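Local coordinates for PbSGBP-B lipoprotein (Prevotella bryantii B14, PDB 6D2Y) that probably binds polysaccharide at the bacterial surface, as a lipoprotein of a polysaccharide utilization locus, and holds a bound magnesium ion, at residues D244-S249 and Y258-N263; D250-S255 and I448-N453; E316-A321 and D390-V395. All coordinates share one frame; numbering follows the deposited sequence.

Interaction 1 of 3, residues D244-S249 and Y258-N263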
loop_
_atom_site.group_PDB
_atom_site.type_symbol
_atom_site.label_atom_id
_atom_site.label_comp_id
_atom_site.label_asym_id
_atom_site.label_seq_id
_atom_site.Cartn_x
_atom_site.Cartn_y
_atom_site.Cartn_z
ATOM N N ASP A 244 12.666 13.323 -24.217
ATOM C CA ASP A 244 12.795 14.070 -22.975
ATOM C C ASP A 244 11.445 14.611 -22.526
ATOM O O ASP A 244 10.662 15.122 -23.332
ATOM C CB ASP A 244 13.783 15.223 -23.151
ATOM C CG ASP A 244 15.068 14.793 -23.822
ATOM O OD1 ASP A 244 15.601 13.725 -23.459
ATOM O OD2 ASP A 244 15.550 15.527 -24.711
ATOM N N ARG A 245 11.181 14.509 -21.229
ATOM C CA ARG A 245 9.919 14.942 -20.657
ATOM C C ARG A 245 10.102 16.242 -19.886
ATOM O O ARG A 245 11.209 16.607 -19.480
ATOM C CB ARG A 245 9.334 13.860 -19.743
ATOM C CG ARG A 245 8.923 12.593 -20.474
ATOM C CD ARG A 245 7.479 12.660 -20.961
ATOM N NE ARG A 245 7.303 13.599 -22.067
ATOM C CZ ARG A 245 7.584 13.321 -23.337
ATOM N NH1 ARG A 245 8.060 12.129 -23.671
ATOM N NH2 ARG A 245 7.387 14.238 -24.274
ATOM N N ILE A 246 8.985 16.946 -19.699
ATOM C CA ILE A 246 8.993 18.190 -18.942
ATOM C C ILE A 246 9.404 17.913 -17.505
ATOM O O ILE A 246 8.889 16.992 -16.858
ATOM C CB ILE A 246 7.610 18.855 -19.006
ATOM C CG1 ILE A 246 7.260 19.229 -20.448
ATOM C CG2 ILE A 246 7.561 20.072 -18.099
ATOM C CD1 ILE A 246 5.928 19.936 -20.586
ATOM N N ILE A 247 10.346 18.706 -17.001
ATOM C CA ILE A 247 10.760 18.665 -15.602
ATOM C C ILE A 247 10.871 20.114 -15.146
ATOM O O ILE A 247 11.780 20.833 -15.574
ATOM C CB ILE A 247 12.090 17.924 -15.392
ATOM C CG1 ILE A 247 12.050 16.539 -16.051
ATOM C CG2 ILE A 247 12.401 17.801 -13.908
ATOM C CD1 ILE A 247 13.081 15.562 -15.515
ATOM N N GLN A 248 9.945 20.548 -14.296
ATOM C CA GLN A 248 9.864 21.953 -13.920
ATOM C C GLN A 248 9.211 22.059 -12.550
ATOM O O GLN A 248 8.748 21.068 -11.979
ATOM C CB GLN A 248 9.072 22.758 -14.951
ATOM C CG GLN A 248 7.614 22.330 -15.048
ATOM C CD GLN A 248 6.912 22.907 -16.257
ATOM O OE1 GLN A 248 7.546 23.492 -17.135
ATOM N NE2 GLN A 248 5.597 22.743 -16.311
ATOM N N SER A 249 9.171 23.285 -12.037
ATOM C CA SER A 249 8.519 23.584 -10.773
ATOM C C SER A 249 7.753 24.890 -10.903
ATOM O O SER A 249 8.224 25.830 -11.552
ATOM C CB SER A 249 9.531 23.685 -9.625
ATOM O OG SER A 249 10.301 24.868 -9.734
ATOM N N TYR A 258 8.925 18.708 -10.621
ATOM C CA TYR A 258 8.185 17.489 -10.892
ATOM C C TYR A 258 8.417 17.097 -12.342
ATOM O O TYR A 258 8.855 17.904 -13.164
ATOM C CB TYR A 258 6.682 17.661 -10.627
ATOM C CG TYR A 258 6.049 18.766 -11.445
ATOM C CD1 TYR A 258 5.883 20.039 -10.914
ATOM C CD2 TYR A 258 5.630 18.543 -12.752
ATOM C CE1 TYR A 258 5.312 21.056 -11.661
ATOM C CE2 TYR A 258 5.067 19.553 -13.505
ATOM C CZ TYR A 258 4.906 20.805 -12.954
ATOM O OH TYR A 258 4.337 21.807 -13.705
HETATM N N MSE A 259 8.104 15.847 -12.652
HETATM C CA MSE A 259 8.178 15.364 -14.022
HETATM C C MSE A 259 6.764 15.181 -14.553
HETATM O O MSE A 259 5.898 14.665 -13.850
HETATM C CB MSE A 259 8.990 14.069 -14.080
HETATM C CG MSE A 259 9.296 13.530 -15.466
HETATM SE SE MSE A 259 7.837 12.532 -16.276
HETATM C CE MSE A 259 7.932 10.941 -15.171
ATOM N N GLN A 260 6.523 15.619 -15.786
ATOM C CA GLN A 260 5.178 15.667 -16.342
ATOM C C GLN A 260 5.091 14.802 -17.591
ATOM O O GLN A 260 5.905 14.945 -18.510
ATOM C CB GLN A 260 4.767 17.103 -16.674
ATOM C CG GLN A 260 3.400 17.210 -17.335
ATOM C CD GLN A 260 3.031 18.639 -17.675
ATOM O OE1 GLN A 260 3.017 19.517 -16.812
ATOM N NE2 GLN A 260 2.706 18.875 -18.939
ATOM N N ILE A 261 4.101 13.915 -17.616
ATOM C CA ILE A 261 3.774 13.113 -18.789
ATOM C C ILE A 261 2.514 13.691 -19.416
ATOM O O ILE A 261 1.513 13.916 -18.723
ATOM C CB ILE A 261 3.580 11.633 -18.416
ATOM C CG1 ILE A 261 4.848 11.064 -17.776
ATOM C CG2 ILE A 261 3.178 10.819 -19.633
ATOM C CD1 ILE A 261 4.694 9.632 -17.306
ATOM N N GLY A 262 2.559 13.934 -20.723
ATOM C CA GLY A 262 1.458 14.581 -21.404
ATOM C C GLY A 262 1.467 16.084 -21.192
ATOM O O GLY A 262 2.280 16.644 -20.455
ATOM N N ASN A 263 0.531 16.748 -21.863
ATOM C CA ASN A 263 0.406 18.195 -21.771
ATOM C C ASN A 263 -0.994 18.588 -22.218
ATOM O O ASN A 263 -1.779 17.755 -22.675
ATOM C CB ASN A 263 1.477 18.906 -22.609
ATOM C CG ASN A 263 1.850 20.266 -22.048
ATOM O OD1 ASN A 263 1.190 20.781 -21.143
ATOM N ND2 ASN A 263 2.915 20.854 -22.583
HETATM O O HOH W 1 6.574 16.057 -20.701
#

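Interaction 2 of 3, residues D250-S255 and I448-N453. With MG (magnesium ion), chain B.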
loop_
_atom_site.group_PDB
_atom_site.type_symbol
_atom_site.label_atom_id
_atom_site.label_comp_id
_atom_site.label_asym_id
_atom_site.label_seq_id
_atom_site.Cartn_x
_atom_site.Cartn_y
_atom_site.Cartn_z
ATOM N N ASP A 250 6.577 24.940 -10.287
ATOM C CA ASP A 250 5.744 26.137 -10.304
ATOM C C ASP A 250 4.782 26.058 -9.115
ATOM O O ASP A 250 5.064 25.383 -8.124
ATOM C CB ASP A 250 5.040 26.278 -11.664
ATOM C CG ASP A 250 4.301 25.017 -12.081
ATOM O OD1 ASP A 250 3.684 24.359 -11.218
ATOM O OD2 ASP A 250 4.341 24.678 -13.283
ATOM N N ASP A 251 3.639 26.746 -9.227
ATOM C CA ASP A 251 2.698 26.834 -8.113
ATOM C C ASP A 251 2.021 25.508 -7.799
ATOM O O ASP A 251 1.556 25.318 -6.670
ATOM C CB ASP A 251 1.632 27.893 -8.403
ATOM C CG ASP A 251 2.143 29.303 -8.199
ATOM O OD1 ASP A 251 3.113 29.476 -7.431
ATOM O OD2 ASP A 251 1.570 30.239 -8.798
ATOM N N THR A 252 1.939 24.596 -8.765
ATOM C CA THR A 252 1.344 23.286 -8.540
ATOM C C THR A 252 2.329 22.274 -7.970
ATOM O O THR A 252 1.961 21.106 -7.804
ATOM C CB THR A 252 0.761 22.744 -9.848
ATOM O OG1 THR A 252 1.804 22.113 -10.613
ATOM C CG2 THR A 252 0.145 23.867 -10.667
ATOM N N SER A 253 3.561 22.688 -7.679
ATOM C CA SER A 253 4.584 21.752 -7.234
ATOM C C SER A 253 4.251 21.183 -5.861
ATOM O O SER A 253 3.760 21.889 -4.975
ATOM C CB SER A 253 5.948 22.439 -7.186
ATOM O OG SER A 253 6.547 22.493 -8.468
ATOM N N LEU A 254 4.524 19.891 -5.689
ATOM C CA LEU A 254 4.487 19.288 -4.363
ATOM C C LEU A 254 5.752 19.623 -3.585
ATOM O O LEU A 254 5.690 20.029 -2.420
ATOM C CB LEU A 254 4.318 17.774 -4.483
ATOM C CG LEU A 254 4.598 16.957 -3.224
ATOM C CD1 LEU A 254 3.451 17.094 -2.233
ATOM C CD2 LEU A 254 4.845 15.504 -3.582
ATOM N N SER A 255 6.911 19.455 -4.223
ATOM C CA SER A 255 8.187 19.807 -3.605
ATOM C C SER A 255 9.197 19.987 -4.738
ATOM O O SER A 255 9.683 18.999 -5.296
ATOM C CB SER A 255 8.642 18.747 -2.617
ATOM O OG SER A 255 9.853 19.132 -1.992
ATOM N N ILE A 448 -2.773 14.782 -18.329
ATOM C CA ILE A 448 -1.598 15.422 -17.752
ATOM C C ILE A 448 -1.285 14.696 -16.453
ATOM O O ILE A 448 -2.106 14.689 -15.528
ATOM C CB ILE A 448 -1.814 16.922 -17.500
ATOM C CG1 ILE A 448 -1.846 17.690 -18.824
ATOM C CG2 ILE A 448 -0.721 17.465 -16.587
ATOM C CD1 ILE A 448 -1.737 19.200 -18.666
ATOM N N ILE A 449 -0.112 14.077 -16.389
ATOM C CA ILE A 449 0.312 13.308 -15.226
ATOM C C ILE A 449 1.622 13.896 -14.735
ATOM O O ILE A 449 2.653 13.795 -15.413
ATOM C CB ILE A 449 0.465 11.815 -15.539
ATOM C CG1 ILE A 449 -0.888 11.206 -15.898
ATOM C CG2 ILE A 449 1.119 11.093 -14.369
ATOM C CD1 ILE A 449 -0.785 9.855 -16.558
ATOM N N LYS A 450 1.586 14.510 -13.562
ATOM C CA LYS A 450 2.776 15.048 -12.928
ATOM C C LYS A 450 3.250 14.072 -11.865
ATOM O O LYS A 450 2.460 13.618 -11.035
ATOM C CB LYS A 450 2.495 16.427 -12.337
ATOM C CG LYS A 450 1.987 17.407 -13.382
ATOM C CD LYS A 450 1.774 18.802 -12.820
ATOM C CE LYS A 450 1.314 19.752 -13.917
ATOM N NZ LYS A 450 0.962 21.092 -13.376
ATOM N N ILE A 451 4.533 13.736 -11.906
ATOM C CA ILE A 451 5.105 12.721 -11.034
ATOM C C ILE A 451 6.286 13.330 -10.299
ATOM O O ILE A 451 7.072 14.087 -10.881
ATOM C CB ILE A 451 5.529 11.472 -11.838
ATOM C CG1 ILE A 451 4.295 10.755 -12.381
ATOM C CG2 ILE A 451 6.365 10.528 -10.990
ATOM C CD1 ILE A 451 4.601 9.688 -13.411
ATOM N N ASP A 452 6.400 13.015 -9.012
ATOM C CA ASP A 452 7.580 13.387 -8.251
ATOM C C ASP A 452 7.800 12.336 -7.170
ATOM O O ASP A 452 6.893 11.579 -6.818
ATOM C CB ASP A 452 7.434 14.804 -7.667
ATOM C CG ASP A 452 8.675 15.268 -6.931
ATOM O OD1 ASP A 452 8.538 15.927 -5.879
ATOM O OD2 ASP A 452 9.788 14.960 -7.400
ATOM N N ASN A 453 9.035 12.266 -6.680
ATOM C CA ASN A 453 9.396 11.392 -5.567
ATOM C C ASN A 453 9.258 9.908 -5.924
ATOM O O ASN A 453 8.690 9.114 -5.170
ATOM C CB ASN A 453 8.603 11.737 -4.307
ATOM C CG ASN A 453 8.789 13.190 -3.883
ATOM O OD1 ASN A 453 9.883 13.749 -4.001
ATOM N ND2 ASN A 453 7.730 13.796 -3.365
HETATM MG MG MG B . 10.482 17.220 -6.441
HETATM O O HOH W 2 10.697 16.365 -4.628
#

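Interaction 3 of 3, residues E316-A321 and D390-V395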
loop_
_atom_site.group_PDB
_atom_site.type_symbol
_atom_site.label_atom_id
_atom_site.label_comp_id
_atom_site.label_asym_id
_atom_site.label_seq_id
_atom_site.Cartn_x
_atom_site.Cartn_y
_atom_site.Cartn_z
ATOM N N GLU A 316 4.624 10.199 -5.790
ATOM C CA GLU A 316 3.476 11.085 -5.683
ATOM C C GLU A 316 3.057 11.547 -7.073
ATOM O O GLU A 316 3.894 11.760 -7.954
ATOM C CB GLU A 316 3.786 12.293 -4.795
ATOM C CG GLU A 316 3.545 12.055 -3.309
ATOM C CD GLU A 316 4.619 11.193 -2.670
ATOM O OE1 GLU A 316 5.811 11.426 -2.948
ATOM O OE2 GLU A 316 4.274 10.286 -1.884
HETATM N N MSE A 317 1.751 11.698 -7.262
HETATM C CA MSE A 317 1.192 11.916 -8.592
HETATM C C MSE A 317 0.047 12.926 -8.584
HETATM O O MSE A 317 -0.810 12.906 -7.698
HETATM C CB MSE A 317 0.721 10.576 -9.168
HETATM C CG MSE A 317 0.064 10.612 -10.543
HETATM SE SE MSE A 317 -0.595 8.817 -10.924
HETATM C CE MSE A 317 -1.054 8.943 -12.793
ATOM N N LEU A 318 0.043 13.813 -9.576
ATOM C CA LEU A 318 -1.009 14.804 -9.742
ATOM C C LEU A 318 -1.591 14.675 -11.138
ATOM O O LEU A 318 -0.851 14.696 -12.128
ATOM C CB LEU A 318 -0.479 16.229 -9.520
ATOM C CG LEU A 318 -1.478 17.325 -9.119
ATOM C CD1 LEU A 318 -0.743 18.583 -8.703
ATOM C CD2 LEU A 318 -2.464 17.657 -10.229
ATOM N N ILE A 319 -2.911 14.542 -11.212
ATOM C CA ILE A 319 -3.645 14.623 -12.472
ATOM C C ILE A 319 -4.680 15.733 -12.343
ATOM O O ILE A 319 -5.607 15.617 -11.528
ATOM C CB ILE A 319 -4.319 13.291 -12.830
ATOM C CG1 ILE A 319 -3.280 12.187 -13.022
ATOM C CG2 ILE A 319 -5.163 13.447 -14.083
ATOM C CD1 ILE A 319 -3.884 10.883 -13.490
ATOM N N PRO A 320 -4.563 16.818 -13.108
ATOM C CA PRO A 320 -5.558 17.891 -13.018
ATOM C C PRO A 320 -6.947 17.398 -13.396
ATOM O O PRO A 320 -7.112 16.512 -14.236
ATOM C CB PRO A 320 -5.045 18.936 -14.017
ATOM C CG PRO A 320 -3.585 18.650 -14.148
ATOM C CD PRO A 320 -3.454 17.164 -14.012
ATOM N N ALA A 321 -7.958 17.985 -12.750
ATOM C CA ALA A 321 -9.337 17.602 -13.028
ATOM C C ALA A 321 -9.720 17.882 -14.476
ATOM O O ALA A 321 -10.523 17.145 -15.057
ATOM C CB ALA A 321 -10.288 18.331 -12.076
ATOM N N ASP A 390 -6.742 17.494 -8.586
ATOM C CA ASP A 390 -5.678 18.492 -8.472
ATOM C C ASP A 390 -4.917 18.399 -7.155
ATOM O O ASP A 390 -4.291 19.376 -6.733
ATOM C CB ASP A 390 -6.207 19.919 -8.662
ATOM C CG ASP A 390 -7.041 20.073 -9.916
ATOM O OD1 ASP A 390 -8.282 19.962 -9.821
ATOM O OD2 ASP A 390 -6.459 20.310 -10.995
ATOM N N LYS A 391 -4.951 17.249 -6.491
ATOM C CA LYS A 391 -4.136 17.007 -5.312
ATOM C C LYS A 391 -3.062 15.975 -5.626
ATOM O O LYS A 391 -3.206 15.150 -6.534
ATOM C CB LYS A 391 -4.980 16.525 -4.124
ATOM C CG LYS A 391 -5.956 17.557 -3.580
ATOM C CD LYS A 391 -7.325 17.396 -4.209
ATOM C CE LYS A 391 -8.362 18.288 -3.546
ATOM N NZ LYS A 391 -9.714 18.079 -4.140
ATOM N N TRP A 392 -1.976 16.037 -4.862
ATOM C CA TRP A 392 -0.930 15.032 -4.948
ATOM C C TRP A 392 -1.314 13.826 -4.101
ATOM O O TRP A 392 -1.683 13.972 -2.931
ATOM C CB TRP A 392 0.405 15.607 -4.478
ATOM C CG TRP A 392 1.003 16.618 -5.411
ATOM C CD1 TRP A 392 0.847 17.974 -5.364
ATOM C CD2 TRP A 392 1.862 16.353 -6.526
ATOM N NE1 TRP A 392 1.555 18.568 -6.379
ATOM C CE2 TRP A 392 2.186 17.595 -7.109
ATOM C CE3 TRP A 392 2.389 15.186 -7.088
ATOM C CZ2 TRP A 392 3.014 17.703 -8.227
ATOM C CZ3 TRP A 392 3.209 15.295 -8.199
ATOM C CH2 TRP A 392 3.512 16.545 -8.755
ATOM N N VAL A 393 -1.235 12.638 -4.695
ATOM C CA VAL A 393 -1.528 11.390 -4.005
ATOM C C VAL A 393 -0.341 10.451 -4.174
ATOM O O VAL A 393 0.371 10.493 -5.182
ATOM C CB VAL A 393 -2.825 10.729 -4.526
ATOM C CG1 VAL A 393 -4.030 11.624 -4.251
ATOM C CG2 VAL A 393 -2.710 10.419 -6.012
ATOM N N THR A 394 -0.124 9.605 -3.169
ATOM C CA THR A 394 0.964 8.637 -3.191
ATOM C C THR A 394 0.489 7.327 -3.803
ATOM O O THR A 394 -0.517 6.758 -3.367
ATOM C CB THR A 394 1.508 8.396 -1.782
ATOM O OG1 THR A 394 1.909 9.647 -1.203
ATOM C CG2 THR A 394 2.694 7.434 -1.817
ATOM N N VAL A 395 1.216 6.853 -4.811
ATOM C CA VAL A 395 0.904 5.613 -5.510
ATOM C C VAL A 395 1.929 4.564 -5.103
ATOM O O VAL A 395 3.138 4.826 -5.126
ATOM C CB VAL A 395 0.896 5.821 -7.033
ATOM C CG1 VAL A 395 0.736 4.492 -7.756
ATOM C CG2 VAL A 395 -0.208 6.790 -7.425
#

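Interaction 1 of 3, residues D244-S249 and Y258-N263
The phenol oxygen of Tyr-258 is gripped by three groups, one of them weakly. Gln-248 NE2 gives it an N-H at 3.0 Å from Tyr-258 OH, with an angle of 161° at the hydrogen. Asp-250 OD2 makes a second hydrogen bond to it, and Lys-450 NZ a weak third. The Gln-248 and Tyr-258 side chains lie side by side and point the same way, but the amide plane stands 87° from the ring plane. Tyr-258 chi1 (58°) puts CG between the backbone N and the carbonyl carbon. Gln-248 O sits over one face of the ring, 3.2 Å above its plane and toward the rim. The same oxygen accepts from Tyr-258 N at 2.7 Å, and Tyr-258 O takes the return bond from Gln-248 N. This is an antiparallel, hydrogen-bonded pair of a beta hairpin.

On the face of Ile-247 and Met-259, Ile-247 CG1 meets CG of the selenomethionine Met-259 at 4.1 Å. Separately, Arg-245 CB touches Met-259 SE at 4.0 Å. Further along, a water accepts from Arg-245 NE and Ile-246 N and donates to Gln-260 O. Arg-245 NH1 is held by Ser-279 O, outside the hairpin.

Gln-260 is anchored within its own segment. Its NE2 donates to a lone pair of Gly-262 O at 2.7 Å, nearly in the amide plane, and weakly to Asn-263 OD1. Ile-246 CD1 rests 3.8 Å from that Gln-260 NE2.

The Tyr-258 hydroxyl, Gln-260 NE2 and the Arg-245 guanidinium are thus tied down. The hydroxyl probably fixes the rotation of the Gln-248 carboxamide. The connection between the two strands carries Ser-255 and Asn-257 of the magnesium site, and Tyr-258 OH ties the hairpin to Asp-250 in that loop.

Interaction 2 of 3, residues D250-S255 and I448-N453
A magnesium ion ties Ser-255 to Asp-452, two residues almost 200 positions apart in the chain. Ser-255 contributes its backbone O, 2.3 Å from the ion, and not its hydroxyl. Asp-452 chelates with both carboxylate oxygens, OD1 lying 2.4 Å from the metal. A water binds the ion at 2.0 Å and donates to Asn-453 OD1, so Asn-453 acts in the second shell. Asp-225 O, Asp-227 OD2 and Asn-257 O bring the count to seven oxygen atoms. Three are backbone carbonyls, three are carboxylate oxygens and one is water.

Asn-453 also faces the loop. Its ND2 packs 3.4 Å from Leu-254 CD2, while its polar partner is Glu-316 OE1. The other polar tie lies farther back along the strand. The Lys-450 chain runs extended beyond CG and brings NZ to Thr-252 OG1, a hydrogen bond of 3.1 Å. The two side chains cross at about a right angle.

Thr-252 is itself held by Asp-250. Asp-250 OD1 accepts from Thr-252 OG1 on its syn lone pair, at 3.0 Å, and from Thr-252 N on the anti side, slightly out of the carboxylate plane. The second bond makes an Asx turn within the type I turn from Asp-250 to Ser-253.

Lys-450 NZ stands 4.8 Å from Asp-250 OD1. The opposite charges are not in contact, yet each probably favours the charged form of the other. The loop is thus fastened to the strand by a metal at one end and by a lysine-threonine bond at the other.

Interaction 3 of 3, residues E316-A321 and D390-V395
Glu-316 and Thr-394 meet through a short hydrogen bond, one of several polar ties between these segments. Thr-394 OG1 donates to the anti lone pair of Glu-316 OE2 at 2.5 Å. The two side chains lie side by side and point the same way. Met-317, a selenomethionine, pairs with Val-393 through two backbone bonds: Met-317 N to Val-393 O at 2.8 Å, and Val-393 N to Met-317 O at 3.0 Å. This is an antiparallel hydrogen-bonded pair. At the far end Ala-321 N donates to Asp-390 OD2 over 3.3 Å, coming from 49° above the carboxylate plane.

The main apolar contact is a CH-pi interaction. Leu-318 CD1 stands 3.6 Å from the centroid of the Trp-392 five-membered ring, 26° off its normal. Leu-318 CB lies over the centre of the indole, on one face. The side chains cross at about a right angle. Glu-316 O comes to the indole edge instead, 3.6 Å from Trp-392 CZ3. As a separate apolar contact, Met-317 SE touches Val-395 CG2 at 4.1 Å.

Some of the polar ends have partners beyond these segments. Glu-316 OE1 forms a salt bridge with Arg-455, and Trp-392 NE1 bonds to Thr-252 O in the metal-site loop. Thr-394 OG1 is also bonded to Glu-141 N, between strands 134-138 and 148-154. Strand 311-318 lies between strands 393-398 and 449-458 and pairs antiparallel with both.

How the interactions relate
All three contacts reach one antiparallel sheet; interactions 1 and 3 are strand pairs, and interaction 2 sets a loop on strand 449-458 between them. Interactions 1 and 2 have centres about 8 Å apart and join where Met-259 O lies 2.6 Å from Ile-451 N. Interactions 2 and 3 have the same spacing, with Lys-450 O 2.8 Å from Leu-318 N. Interactions 1 and 3 are about 14 Å apart, centre to centre, yet Tyr-258 CB touches Trp-392 CH2 at 3.8 Å. The magnesium ion belongs to interaction 2. The side chain of Tyr-258 is about 6 Å from the bound magnesium ion. The side chain of Trp-392 is about 7 Å from the bound magnesium ion.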